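PDB 5DK5: 3'-5' exonuclease crn-4 from Caenorhabditis elegans, which trims DNA and RNA from the 3' end as a metal-dependent DEDDh exonuclease and takes part in apoptotic DNA degradation. Local coordinates for residues Ile173-Thr184 and Asp194-Met205. Numbering follows the deposited sequence.
Sequences IGKMNEYYDLPT and DCLNIATILQRM
Leu-182 lays its CD2 methyl over one face of the Arg-204 guanidinium, 3.5 Å from NH2 and offset toward the rim. Bends at chi2 and chi3 fold the arginine back to meet it, while its CG rests 3.8 Å from CD1 of Tyr-180. Ring and guanidinium planes stand nearly perpendicular, 82° apart, so the two groups are not stacked. One face of the Tyr-180 ring carries CD2 of Tyr-179, and the carbonyl O of Met-176 lies in plane at its edge; the buried hydroxyl has no polar partner and abuts CG of Met-205.

The amides of Asn-177 and Asn-197 supply a hydrogen bond between the two segments. ND2 of Asn-177 donates to OD1 of Asn-197 (3.1 Å), arriving above the carbonyl plane rather than on a lone pair, with the amide planes 64° apart. A water donates to both OD1 atoms and closes the bridge, while ND2 of Asn-197 is held by the carbonyl of Ile-185. With an alanine at Asn-177, OD1 of Asn-197 would probably lose this N-H donor and the water one of its two acceptors.

Next to the amides, Ile-201 fills the apolar centre: CD1 meets CB of Met-176 at 3.7 Å, and CG1 meets CD1 of Leu-182. Ile-173 enters as a knob into a hole made by Asp-194, Asn-197, Ile-198 and Ile-201, its CD1 touching CB of Asp-194, which with Asp-25 and Glu-27 binds the active-site magnesium.

A Schellman motif with Asp-181 at C-prime ends helix 172-179 and turns Leu-182 back onto helix 191-207. The helical segments cross at 41°, their axes 10.2 Å apart. Helix 191-207 rests on strands 20-28 and 55-65 of the exonuclease sheet, and helix 151-161 touches Met-176 and Met-205.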
ATOM      1  N   ILE B 173      16.505  -9.222 -18.958  1.00 41.09           N
ATOM      2  CA  ILE B 173      16.846  -8.214 -19.955  1.00 41.39           C
ATOM      3  C   ILE B 173      18.321  -7.840 -19.848  1.00 43.32           C
ATOM      4  O   ILE B 173      18.999  -7.657 -20.859  1.00 44.82           O
ATOM      5  CB  ILE B 173      15.983  -6.945 -19.800  1.00 38.33           C
ATOM      6  CG1 ILE B 173      14.523  -7.259 -20.134  1.00 37.02           C
ATOM      7  CG2 ILE B 173      16.496  -5.821 -20.710  1.00 37.31           C
ATOM      8  CD1 ILE B 173      13.550  -6.147 -19.784  1.00 35.16           C
ATOM      9  N   GLY B 174      18.808  -7.726 -18.617  1.00 40.57           N
ATOM     10  CA  GLY B 174      20.197  -7.381 -18.374  1.00 41.91           C
ATOM     11  C   GLY B 174      21.158  -8.426 -18.909  1.00 41.78           C
ATOM     12  O   GLY B 174      22.196  -8.089 -19.479  1.00 42.50           O
ATOM     13  N   LYS B 175      20.814  -9.696 -18.720  1.00 53.13           N
ATOM     14  CA  LYS B 175      21.638 -10.798 -19.210  1.00 53.54           C
ATOM     15  C   LYS B 175      21.664 -10.830 -20.733  1.00 54.24           C
ATOM     16  O   LYS B 175      22.723 -10.981 -21.342  1.00 55.12           O
ATOM     17  CB  LYS B 175      21.123 -12.133 -18.671  1.00 53.72           C
ATOM     18  CG  LYS B 175      21.516 -12.412 -17.232  1.00 56.02           C
ATOM     19  CD  LYS B 175      20.876 -13.692 -16.723  1.00 57.56           C
ATOM     20  CE  LYS B 175      21.254 -13.964 -15.277  1.00 60.22           C
ATOM     21  NZ  LYS B 175      20.637 -15.219 -14.769  1.00 63.09           N
ATOM     22  N   MET B 176      20.491 -10.691 -21.340  1.00 47.48           N
ATOM     23  CA  MET B 176      20.367 -10.740 -22.790  1.00 47.84           C
ATOM     24  C   MET B 176      21.106  -9.580 -23.452  1.00 52.09           C
ATOM     25  O   MET B 176      21.744  -9.759 -24.487  1.00 55.38           O
ATOM     26  CB  MET B 176      18.892 -10.734 -23.194  1.00 44.03           C
ATOM     27  CG  MET B 176      18.175 -12.030 -22.858  1.00 43.22           C
ATOM     28  SD  MET B 176      16.474 -12.112 -23.452  1.00 46.38           S
ATOM     29  CE  MET B 176      15.682 -10.892 -22.408  1.00 33.88           C
ATOM     30  N   ASN B 177      21.030  -8.397 -22.855  1.00 43.72           N
ATOM     31  CA  ASN B 177      21.749  -7.242 -23.379  1.00 49.12           C
ATOM     32  C   ASN B 177      23.260  -7.414 -23.253  1.00 52.48           C
ATOM     33  O   ASN B 177      24.019  -6.955 -24.108  1.00 54.98           O
ATOM     34  CB  ASN B 177      21.316  -5.960 -22.662  1.00 48.01           C
ATOM     35  CG  ASN B 177      20.110  -5.295 -23.310  1.00 45.10           C
ATOM     36  OD1 ASN B 177      19.813  -5.517 -24.483  1.00 43.82           O
ATOM     37  ND2 ASN B 177      19.419  -4.460 -22.544  1.00 43.20           N
ATOM     38  N   GLU B 178      23.696  -8.074 -22.185  1.00 67.94           N
ATOM     39  CA  GLU B 178      25.119  -8.296 -21.956  1.00 66.87           C
ATOM     40  C   GLU B 178      25.664  -9.362 -22.902  1.00 67.03           C
ATOM     41  O   GLU B 178      26.815  -9.293 -23.332  1.00 67.25           O
ATOM     42  CB  GLU B 178      25.372  -8.705 -20.504  1.00 66.85           C
ATOM     43  CG  GLU B 178      26.848  -8.820 -20.139  1.00 69.96           C
ATOM     44  CD  GLU B 178      27.062  -9.159 -18.676  1.00 70.87           C
ATOM     45  OE1 GLU B 178      26.062  -9.403 -17.968  1.00 69.61           O
ATOM     46  OE2 GLU B 178      28.230  -9.180 -18.233  1.00 72.64           O
ATOM     47  N   TYR B 179      24.829 -10.344 -23.226  1.00 64.26           N
ATOM     48  CA  TYR B 179      25.241 -11.446 -24.088  1.00 66.52           C
ATOM     49  C   TYR B 179      25.510 -10.967 -25.511  1.00 70.09           C
ATOM     50  O   TYR B 179      26.532 -11.307 -26.108  1.00 73.73           O
ATOM     51  CB  TYR B 179      24.173 -12.540 -24.100  1.00 66.29           C
ATOM     52  CG  TYR B 179      24.565 -13.770 -24.887  1.00 70.34           C
ATOM     53  CD1 TYR B 179      25.234 -14.822 -24.278  1.00 72.90           C
ATOM     54  CD2 TYR B 179      24.263 -13.880 -26.238  1.00 71.94           C
ATOM     55  CE1 TYR B 179      25.593 -15.950 -24.992  1.00 74.83           C
ATOM     56  CE2 TYR B 179      24.618 -15.004 -26.960  1.00 74.06           C
ATOM     57  CZ  TYR B 179      25.283 -16.036 -26.332  1.00 75.39           C
ATOM     58  OH  TYR B 179      25.639 -17.156 -27.046  1.00 77.02           O
ATOM     59  N   TYR B 180      24.583 -10.177 -26.046  1.00 58.12           N
ATOM     60  CA  TYR B 180      24.702  -9.654 -27.404  1.00 59.23           C
ATOM     61  C   TYR B 180      25.407  -8.300 -27.421  1.00 58.24           C
ATOM     62  O   TYR B 180      25.491  -7.650 -28.465  1.00 60.74           O
ATOM     63  CB  TYR B 180      23.318  -9.538 -28.049  1.00 57.98           C
ATOM     64  CG  TYR B 180      22.615 -10.868 -28.216  1.00 57.66           C
ATOM     65  CD1 TYR B 180      22.827 -11.651 -29.341  1.00 59.16           C
ATOM     66  CD2 TYR B 180      21.744 -11.343 -27.245  1.00 55.94           C
ATOM     67  CE1 TYR B 180      22.190 -12.869 -29.496  1.00 58.14           C
ATOM     68  CE2 TYR B 180      21.102 -12.556 -27.391  1.00 54.67           C
ATOM     69  CZ  TYR B 180      21.328 -13.316 -28.517  1.00 55.39           C
ATOM     70  OH  TYR B 180      20.691 -14.526 -28.664  1.00 54.03           O
ATOM     71  N   ASP B 181      25.921  -7.888 -26.265  1.00 71.27           N
ATOM     72  CA  ASP B 181      26.621  -6.613 -26.131  1.00 73.41           C
ATOM     73  C   ASP B 181      25.760  -5.464 -26.651  1.00 71.23           C
ATOM     74  O   ASP B 181      26.191  -4.686 -27.504  1.00 72.14           O
ATOM     75  CB  ASP B 181      27.961  -6.656 -26.874  1.00 78.50           C
ATOM     76  CG  ASP B 181      28.918  -5.565 -26.422  1.00 81.88           C
ATOM     77  OD1 ASP B 181      28.459  -4.558 -25.843  1.00 81.76           O
ATOM     78  OD2 ASP B 181      30.139  -5.716 -26.645  1.00 84.53           O
ATOM     79  N   LEU B 182      24.538  -5.375 -26.135  1.00 62.74           N
ATOM     80  CA  LEU B 182      23.615  -4.312 -26.510  1.00 62.26           C
ATOM     81  C   LEU B 182      23.589  -3.233 -25.431  1.00 65.99           C
ATOM     82  O   LEU B 182      23.511  -3.550 -24.245  1.00 66.64           O
ATOM     83  CB  LEU B 182      22.209  -4.873 -26.725  1.00 58.69           C
ATOM     84  CG  LEU B 182      22.035  -5.849 -27.890  1.00 59.55           C
ATOM     85  CD1 LEU B 182      20.645  -6.460 -27.861  1.00 57.95           C
ATOM     86  CD2 LEU B 182      22.283  -5.158 -29.222  1.00 61.80           C
ATOM     87  N   PRO B 183      23.658  -1.952 -25.833  1.00 60.95           N
ATOM     88  CA  PRO B 183      23.572  -0.885 -24.828  1.00 60.76           C
ATOM     89  C   PRO B 183      22.198  -0.832 -24.173  1.00 55.85           C
ATOM     90  O   PRO B 183      21.185  -0.814 -24.875  1.00 53.55           O
ATOM     91  CB  PRO B 183      23.843   0.385 -25.639  1.00 62.78           C
ATOM     92  CG  PRO B 183      23.464   0.035 -27.031  1.00 63.76           C
ATOM     93  CD  PRO B 183      23.809  -1.412 -27.195  1.00 64.01           C
ATOM     94  N   THR B 184      22.167  -0.812 -22.845  1.00 69.28           N
ATOM     95  CA  THR B 184      20.909  -0.772 -22.110  1.00 65.79           C
ATOM     96  C   THR B 184      20.123   0.487 -22.455  1.00 67.89           C
ATOM     97  O   THR B 184      20.585   1.606 -22.228  1.00 68.73           O
ATOM     98  CB  THR B 184      21.143  -0.830 -20.586  1.00 62.85           C
ATOM     99  OG1 THR B 184      21.703  -2.102 -20.238  1.00 62.83           O
ATOM    100  CG2 THR B 184      19.835  -0.635 -19.815  1.00 60.08           C
ATOM    101  N   ASP B 194      11.555  -1.177 -20.988  1.00 35.62           N
ATOM    102  CA  ASP B 194      11.637  -2.633 -21.025  1.00 36.05           C
ATOM    103  C   ASP B 194      11.188  -3.141 -22.389  1.00 33.49           C
ATOM    104  O   ASP B 194      11.828  -4.009 -22.977  1.00 32.23           O
ATOM    105  CB  ASP B 194      10.783  -3.257 -19.919  1.00 39.06           C
ATOM    106  CG  ASP B 194      11.327  -2.976 -18.532  1.00 43.53           C
ATOM    107  OD1 ASP B 194      12.210  -2.105 -18.403  1.00 46.90           O
ATOM    108  OD2 ASP B 194      10.867  -3.625 -17.570  1.00 43.75           O
ATOM    109  N   CYS B 195      10.086  -2.585 -22.885  1.00 33.46           N
ATOM    110  CA  CYS B 195       9.562  -2.953 -24.195  1.00 32.57           C
ATOM    111  C   CYS B 195      10.601  -2.730 -25.289  1.00 34.10           C
ATOM    112  O   CYS B 195      10.812  -3.593 -26.140  1.00 32.54           O
ATOM    113  CB  CYS B 195       8.299  -2.148 -24.509  1.00 30.96           C
ATOM    114  SG  CYS B 195       6.831  -2.688 -23.616  1.00 32.66           S
ATOM    115  N   LEU B 196      11.249  -1.570 -25.255  1.00 38.80           N
ATOM    116  CA  LEU B 196      12.248  -1.224 -26.258  1.00 39.20           C
ATOM    117  C   LEU B 196      13.463  -2.142 -26.171  1.00 39.59           C
ATOM    118  O   LEU B 196      14.003  -2.560 -27.195  1.00 39.84           O
ATOM    119  CB  LEU B 196      12.677   0.236 -26.096  1.00 39.99           C
ATOM    120  CG  LEU B 196      11.605   1.287 -26.401  1.00 40.05           C
ATOM    121  CD1 LEU B 196      12.095   2.676 -26.020  1.00 40.87           C
ATOM    122  CD2 LEU B 196      11.191   1.252 -27.865  1.00 40.39           C
ATOM    123  N   ASN B 197      13.891  -2.454 -24.953  1.00 33.40           N
ATOM    124  CA  ASN B 197      15.024  -3.352 -24.756  1.00 36.32           C
ATOM    125  C   ASN B 197      14.718  -4.758 -25.257  1.00 35.47           C
ATOM    126  O   ASN B 197      15.532  -5.369 -25.947  1.00 34.75           O
ATOM    127  CB  ASN B 197      15.423  -3.402 -23.279  1.00 40.36           C
ATOM    128  CG  ASN B 197      16.314  -2.245 -22.878  1.00 44.66           C
ATOM    129  OD1 ASN B 197      17.468  -2.162 -23.303  1.00 46.81           O
ATOM    130  ND2 ASN B 197      15.789  -1.348 -22.050  1.00 44.06           N
ATOM    131  N   ILE B 198      13.539  -5.264 -24.911  1.00 36.34           N
ATOM    132  CA  ILE B 198      13.121  -6.592 -25.345  1.00 38.45           C
ATOM    133  C   ILE B 198      12.998  -6.637 -26.865  1.00 39.34           C
ATOM    134  O   ILE B 198      13.375  -7.623 -27.499  1.00 37.97           O
ATOM    135  CB  ILE B 198      11.780  -6.999 -24.700  1.00 35.99           C
ATOM    136  CG1 ILE B 198      11.956  -7.189 -23.192  1.00 36.18           C
ATOM    137  CG2 ILE B 198      11.247  -8.293 -25.318  1.00 35.40           C
ATOM    138  CD1 ILE B 198      10.651  -7.295 -22.420  1.00 34.65           C
ATOM    139  N   ALA B 199      12.467  -5.563 -27.442  1.00 35.54           N
ATOM    140  CA  ALA B 199      12.291  -5.475 -28.887  1.00 39.52           C
ATOM    141  C   ALA B 199      13.635  -5.506 -29.608  1.00 35.15           C
ATOM    142  O   ALA B 199      13.795  -6.205 -30.608  1.00 36.10           O
ATOM    143  CB  ALA B 199      11.527  -4.213 -29.249  1.00 38.21           C
ATOM    144  N   THR B 200      14.597  -4.746 -29.096  1.00 43.50           N
ATOM    145  CA  THR B 200      15.927  -4.694 -29.694  1.00 44.63           C
ATOM    146  C   THR B 200      16.628  -6.042 -29.546  1.00 45.47           C
ATOM    147  O   THR B 200      17.303  -6.503 -30.466  1.00 48.50           O
ATOM    148  CB  THR B 200      16.787  -3.593 -29.054  1.00 42.47           C
ATOM    149  OG1 THR B 200      16.097  -2.341 -29.133  1.00 41.01           O
ATOM    150  CG2 THR B 200      18.130  -3.471 -29.762  1.00 39.09           C
ATOM    151  N   ILE B 201      16.464  -6.665 -28.385  1.00 38.33           N
ATOM    152  CA  ILE B 201      16.991  -8.004 -28.155  1.00 37.59           C
ATOM    153  C   ILE B 201      16.351  -8.981 -29.135  1.00 37.88           C
ATOM    154  O   ILE B 201      17.043  -9.765 -29.783  1.00 39.16           O
ATOM    155  CB  ILE B 201      16.735  -8.475 -26.708  1.00 39.35           C
ATOM    156  CG1 ILE B 201      17.581  -7.660 -25.728  1.00 41.63           C
ATOM    157  CG2 ILE B 201      17.068  -9.960 -26.542  1.00 39.35           C
ATOM    158  CD1 ILE B 201      17.098  -7.734 -24.294  1.00 41.21           C
ATOM    159  N   LEU B 202      15.026  -8.921 -29.233  1.00 36.75           N
ATOM    160  CA  LEU B 202      14.273  -9.776 -30.143  1.00 36.95           C
ATOM    161  C   LEU B 202      14.789  -9.640 -31.570  1.00 48.00           C
ATOM    162  O   LEU B 202      14.983 -10.634 -32.267  1.00 45.39           O
ATOM    163  CB  LEU B 202      12.783  -9.428 -30.086  1.00 40.33           C
ATOM    164  CG  LEU B 202      11.868 -10.094 -31.116  1.00 42.33           C
ATOM    165  CD1 LEU B 202      11.852 -11.602 -30.939  1.00 44.20           C
ATOM    166  CD2 LEU B 202      10.463  -9.529 -31.013  1.00 42.03           C
ATOM    167  N   GLN B 203      15.015  -8.400 -31.994  1.00 49.88           N
ATOM    168  CA  GLN B 203      15.505  -8.118 -33.337  1.00 48.69           C
ATOM    169  C   GLN B 203      16.892  -8.711 -33.551  1.00 48.46           C
ATOM    170  O   GLN B 203      17.127  -9.438 -34.515  1.00 48.74           O
ATOM    171  CB  GLN B 203      15.538  -6.607 -33.581  1.00 47.48           C
ATOM    172  CG  GLN B 203      15.933  -6.205 -34.993  1.00 46.65           C
ATOM    173  CD  GLN B 203      15.875  -4.706 -35.205  1.00 45.46           C
ATOM    174  OE1 GLN B 203      16.386  -3.931 -34.396  1.00 44.94           O
ATOM    175  NE2 GLN B 203      15.240  -4.286 -36.295  1.00 46.18           N
ATOM    176  N   ARG B 204      17.807  -8.392 -32.640  1.00 47.72           N
ATOM    177  CA  ARG B 204      19.180  -8.878 -32.726  1.00 48.81           C
ATOM    178  C   ARG B 204      19.230 -10.400 -32.721  1.00 49.58           C
ATOM    179  O   ARG B 204      20.071 -11.002 -33.387  1.00 49.86           O
ATOM    180  CB  ARG B 204      20.016  -8.323 -31.568  1.00 48.87           C
ATOM    181  CG  ARG B 204      21.434  -8.885 -31.474  1.00 51.89           C
ATOM    182  CD  ARG B 204      22.261  -8.580 -32.713  1.00 55.38           C
ATOM    183  NE  ARG B 204      22.575  -7.158 -32.827  1.00 57.37           N
ATOM    184  CZ  ARG B 204      23.615  -6.565 -32.247  1.00 61.36           C
ATOM    185  NH1 ARG B 204      24.464  -7.259 -31.499  1.00 63.55           N
ATOM    186  NH2 ARG B 204      23.807  -5.265 -32.415  1.00 62.54           N
ATOM    187  N   MET B 205      18.327 -11.017 -31.967  1.00 50.20           N
ATOM    188  CA  MET B 205      18.315 -12.467 -31.843  1.00 53.56           C
ATOM    189  C   MET B 205      18.036 -13.154 -33.178  1.00 54.00           C
ATOM    190  O   MET B 205      18.747 -14.088 -33.547  1.00 55.49           O
ATOM    191  CB  MET B 205      17.285 -12.906 -30.800  1.00 53.12           C
ATOM    192  CG  MET B 205      17.808 -12.834 -29.375  1.00 54.73           C
ATOM    193  SD  MET B 205      16.583 -13.269 -28.125  1.00 43.92           S
ATOM    194  CE  MET B 205      16.254 -14.981 -28.536  1.00 87.37           C
TER
HETATM  195  O   HOH W   1      18.480  -3.367 -26.068  1.00 42.73           O